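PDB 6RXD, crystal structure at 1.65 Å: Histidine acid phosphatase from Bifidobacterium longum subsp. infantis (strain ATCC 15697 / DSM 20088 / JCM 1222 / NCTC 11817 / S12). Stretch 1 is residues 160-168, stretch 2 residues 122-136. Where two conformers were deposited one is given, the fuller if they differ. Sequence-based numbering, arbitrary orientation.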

# COMPACT_ATOMS: atom_id res chain seq x y z
N GLY A 160 25.51 -8.81 -9.21
CA GLY A 160 25.48 -10.13 -8.60
C GLY A 160 26.43 -10.34 -7.43
O GLY A 160 26.51 -11.44 -6.90
N ARG A 161 27.12 -9.28 -7.02
CA ARG A 161 28.17 -9.41 -6.01
C ARG A 161 27.66 -9.64 -4.58
O ARG A 161 28.46 -9.90 -3.67
CB ARG A 161 29.13 -8.21 -6.07
CG ARG A 161 30.00 -8.19 -7.34
CD ARG A 161 30.85 -6.93 -7.45
NE ARG A 161 30.05 -5.74 -7.76
CZ ARG A 161 29.75 -4.80 -6.87
NH1 ARG A 161 30.19 -4.89 -5.62
NH2 ARG A 161 29.00 -3.76 -7.24
N LEU A 162 26.34 -9.54 -4.39
CA LEU A 162 25.74 -9.78 -3.07
C LEU A 162 24.87 -11.04 -3.04
O LEU A 162 24.27 -11.35 -2.01
CB LEU A 162 24.94 -8.57 -2.57
CG LEU A 162 25.70 -7.39 -1.96
CD1 LEU A 162 26.57 -7.86 -0.80
CD2 LEU A 162 26.54 -6.67 -3.00
N ILE A 163 24.81 -11.77 -4.15
CA ILE A 163 24.02 -12.99 -4.21
C ILE A 163 24.45 -14.03 -3.16
O ILE A 163 23.61 -14.70 -2.56
CB ILE A 163 24.08 -13.60 -5.63
CG1 ILE A 163 23.25 -12.75 -6.60
CG2 ILE A 163 23.62 -15.05 -5.64
CD1 ILE A 163 23.45 -13.12 -8.06
N GLY A 164 25.75 -14.13 -2.90
CA GLY A 164 26.24 -15.07 -1.90
C GLY A 164 26.12 -14.53 -0.48
O GLY A 164 26.50 -15.21 0.47
N ASN A 165 25.59 -13.31 -0.34
CA ASN A 165 25.46 -12.66 0.97
C ASN A 165 24.04 -12.62 1.51
O ASN A 165 23.72 -11.79 2.35
CB ASN A 165 25.97 -11.22 0.90
CG ASN A 165 27.47 -11.12 0.65
OD1 ASN A 165 27.93 -11.36 -0.46
ND2 ASN A 165 28.21 -10.75 1.68
N VAL A 166 23.16 -13.50 1.03
CA VAL A 166 21.77 -13.49 1.49
C VAL A 166 21.60 -14.46 2.65
O VAL A 166 22.05 -15.61 2.57
CB VAL A 166 20.80 -13.86 0.35
CG1 VAL A 166 19.36 -13.88 0.86
CG2 VAL A 166 20.94 -12.87 -0.79
N SER A 167 20.97 -14.00 3.73
CA SER A 167 20.67 -14.89 4.86
C SER A 167 19.67 -15.96 4.43
O SER A 167 18.62 -15.64 3.85
CB SER A 167 20.11 -14.10 6.04
OG SER A 167 21.02 -13.11 6.47
N ALA A 168 19.98 -17.22 4.71
CA ALA A 168 19.05 -18.30 4.42
C ALA A 168 17.90 -18.25 5.42
O ALA A 168 18.13 -18.22 6.64
CB ALA A 168 19.77 -19.65 4.50
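Stretch 2 (122-136) LFDQAAADGGTIAYQ

Stretch 2 enters as a helix, residues 122-129, breaks at Gly-130 and leaves as a strand, 132-136; stretch 1, without regular helix or strand, follows it from helix to strand. The nearest CA pairs set the direction: Leu-162 lies 5.9 Å (CA to CA) from Ala-127, then Asn-165, Val-166 and Ser-167 pair with Thr-132, Ile-133 and Ala-134 at 4.7, 4.7 and 5.2 Å between CA atoms. Both numberings rise together, so the paired segments run parallel. They meet in a single beta bridge, Val-166 with Ile-133: Ile-133 N donates to Asn-165 O (2.7 Å, 151°) and Ser-167 N to Ile-133 O (2.8 Å, 169°), so Ile-133 is held through both its backbone N and O.

An apolar bump on stretch 1 is Leu-162, just inside the type I turn Gly-160 to Ile-163. Its CA-to-CB bond points toward stretch 2, and its side chain enters a hollow between helix and strand: CD2 is 4.2 Å from Phe-123 CB, CD1 is 4.1 Å from Ala-127 CB and 4.4 Å from Ala-126 CB, and CB is 4.1 Å from Ile-133 CD1. The alanines offer only methyl groups here, leaving space for the leucine branches. Beside this plug, Arg-161 NH1 forms a salt bridge with Asp-124 OD1 (3.1 Å, 173°), the carboxylate oxygen lying near the guanidinium plane.

Asn-165 reaches the bend. Its CA-to-CB bond points sideways, but its end comes nearer, and ND2 donates to Gly-131 O (2.7 Å, 162°). Gly-130 leaves the helix at positive phi; at Gly-131 an ideal CB would lie 2.9 Å from Ala-126 CB, a clash that shows how tightly the turn folds back.

Farther along, Val-166 CG1 meets the edge of the Tyr-135 ring at CD2 (4.0 Å), and a water accepts from Tyr-135 N (3.0 Å) while donating to Ser-167 O (2.7 Å), extending the pairing beyond the direct bridge.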

# COMPACT_ATOMS: atom_id res chain seq x y z
N LEU A 122 28.21 0.68 1.82
CA LEU A 122 27.80 -0.35 2.77
C LEU A 122 27.84 -1.75 2.16
O LEU A 122 28.38 -2.69 2.75
CB LEU A 122 26.38 -0.07 3.28
CG LEU A 122 25.79 -1.11 4.25
CD1 LEU A 122 26.52 -1.09 5.59
CD2 LEU A 122 24.29 -0.88 4.45
N PHE A 123 27.27 -1.88 0.97
CA PHE A 123 27.14 -3.20 0.38
C PHE A 123 28.43 -3.70 -0.25
O PHE A 123 28.67 -4.90 -0.26
CB PHE A 123 25.97 -3.24 -0.59
CG PHE A 123 24.63 -3.16 0.10
CD1 PHE A 123 24.25 -4.16 1.00
CD2 PHE A 123 23.78 -2.09 -0.11
CE1 PHE A 123 23.02 -4.09 1.66
CE2 PHE A 123 22.56 -2.02 0.55
CZ PHE A 123 22.18 -3.02 1.43
N ASP A 124 29.26 -2.80 -0.77
CA ASP A 124 30.58 -3.22 -1.25
C ASP A 124 31.45 -3.70 -0.09
O ASP A 124 32.24 -4.64 -0.26
CB ASP A 124 31.27 -2.11 -2.04
CG ASP A 124 30.56 -1.79 -3.34
OD1 ASP A 124 29.62 -2.52 -3.71
OD2 ASP A 124 30.96 -0.81 -4.02
N GLN A 125 31.33 -3.08 1.07
CA GLN A 125 32.04 -3.55 2.26
C GLN A 125 31.52 -4.91 2.69
O GLN A 125 32.29 -5.80 3.04
CB GLN A 125 31.89 -2.56 3.41
CG GLN A 125 32.54 -1.21 3.19
CD GLN A 125 32.46 -0.33 4.42
OE1 GLN A 125 31.87 0.75 4.39
NE2 GLN A 125 33.03 -0.80 5.52
N ALA A 126 30.20 -5.07 2.64
CA ALA A 126 29.55 -6.33 3.02
C ALA A 126 30.01 -7.47 2.12
O ALA A 126 30.24 -8.58 2.60
CB ALA A 126 28.04 -6.19 2.94
N ALA A 127 30.12 -7.19 0.82
CA ALA A 127 30.60 -8.19 -0.13
C ALA A 127 32.01 -8.66 0.23
O ALA A 127 32.36 -9.81 0.00
CB ALA A 127 30.57 -7.65 -1.54
N ALA A 128 32.80 -7.75 0.78
CA ALA A 128 34.19 -8.09 1.14
C ALA A 128 34.32 -8.70 2.55
O ALA A 128 35.23 -9.50 2.80
CB ALA A 128 35.06 -6.85 1.03
N ASP A 129 33.42 -8.32 3.45
CA ASP A 129 33.56 -8.66 4.88
C ASP A 129 32.57 -9.71 5.37
O ASP A 129 32.58 -10.08 6.54
CB ASP A 129 33.43 -7.40 5.75
CG ASP A 129 34.62 -6.49 5.65
OD1 ASP A 129 34.52 -5.31 6.04
OD2 ASP A 129 35.67 -6.97 5.17
N GLY A 130 31.72 -10.20 4.47
CA GLY A 130 30.77 -11.24 4.83
C GLY A 130 29.47 -10.75 5.42
O GLY A 130 28.76 -11.50 6.08
N GLY A 131 29.14 -9.48 5.19
CA GLY A 131 27.89 -8.94 5.71
C GLY A 131 26.73 -9.58 4.99
O GLY A 131 26.83 -9.86 3.80
N THR A 132 25.63 -9.84 5.70
CA THR A 132 24.51 -10.54 5.08
C THR A 132 23.25 -9.69 4.96
O THR A 132 23.04 -8.72 5.70
CB THR A 132 24.17 -11.87 5.80
OG1 THR A 132 23.77 -11.59 7.15
CG2 THR A 132 25.40 -12.79 5.82
N ILE A 133 22.40 -10.08 4.01
CA ILE A 133 21.16 -9.36 3.73
C ILE A 133 19.97 -10.26 4.08
O ILE A 133 19.93 -11.42 3.67
CB ILE A 133 21.08 -8.99 2.24
CG1 ILE A 133 22.21 -8.02 1.87
CG2 ILE A 133 19.72 -8.39 1.89
CD1 ILE A 133 22.28 -7.72 0.37
N ALA A 134 19.01 -9.73 4.84
CA ALA A 134 17.81 -10.52 5.17
C ALA A 134 16.62 -10.01 4.39
O ALA A 134 16.29 -8.83 4.48
CB ALA A 134 17.53 -10.46 6.67
N TYR A 135 15.98 -10.89 3.63
CA TYR A 135 14.75 -10.55 2.92
C TYR A 135 13.58 -11.14 3.69
O TYR A 135 13.63 -12.30 4.11
CB TYR A 135 14.77 -11.14 1.51
CG TYR A 135 15.64 -10.39 0.52
CD1 TYR A 135 15.19 -9.21 -0.05
CD2 TYR A 135 16.89 -10.87 0.16
CE1 TYR A 135 15.97 -8.51 -0.95
CE2 TYR A 135 17.68 -10.17 -0.75
CZ TYR A 135 17.21 -9.00 -1.30
OH TYR A 135 17.97 -8.29 -2.20
N GLN A 136 12.53 -10.36 3.89
CA GLN A 136 11.37 -10.84 4.62
C GLN A 136 10.09 -10.46 3.92
O GLN A 136 10.02 -9.41 3.29
CB GLN A 136 11.33 -10.26 6.04
CG GLN A 136 12.54 -10.64 6.88
CD GLN A 136 12.46 -10.08 8.30
OE1 GLN A 136 11.51 -9.38 8.66
NE2 GLN A 136 13.47 -10.40 9.10
O HOH W 1 16.66 -13.80 3.85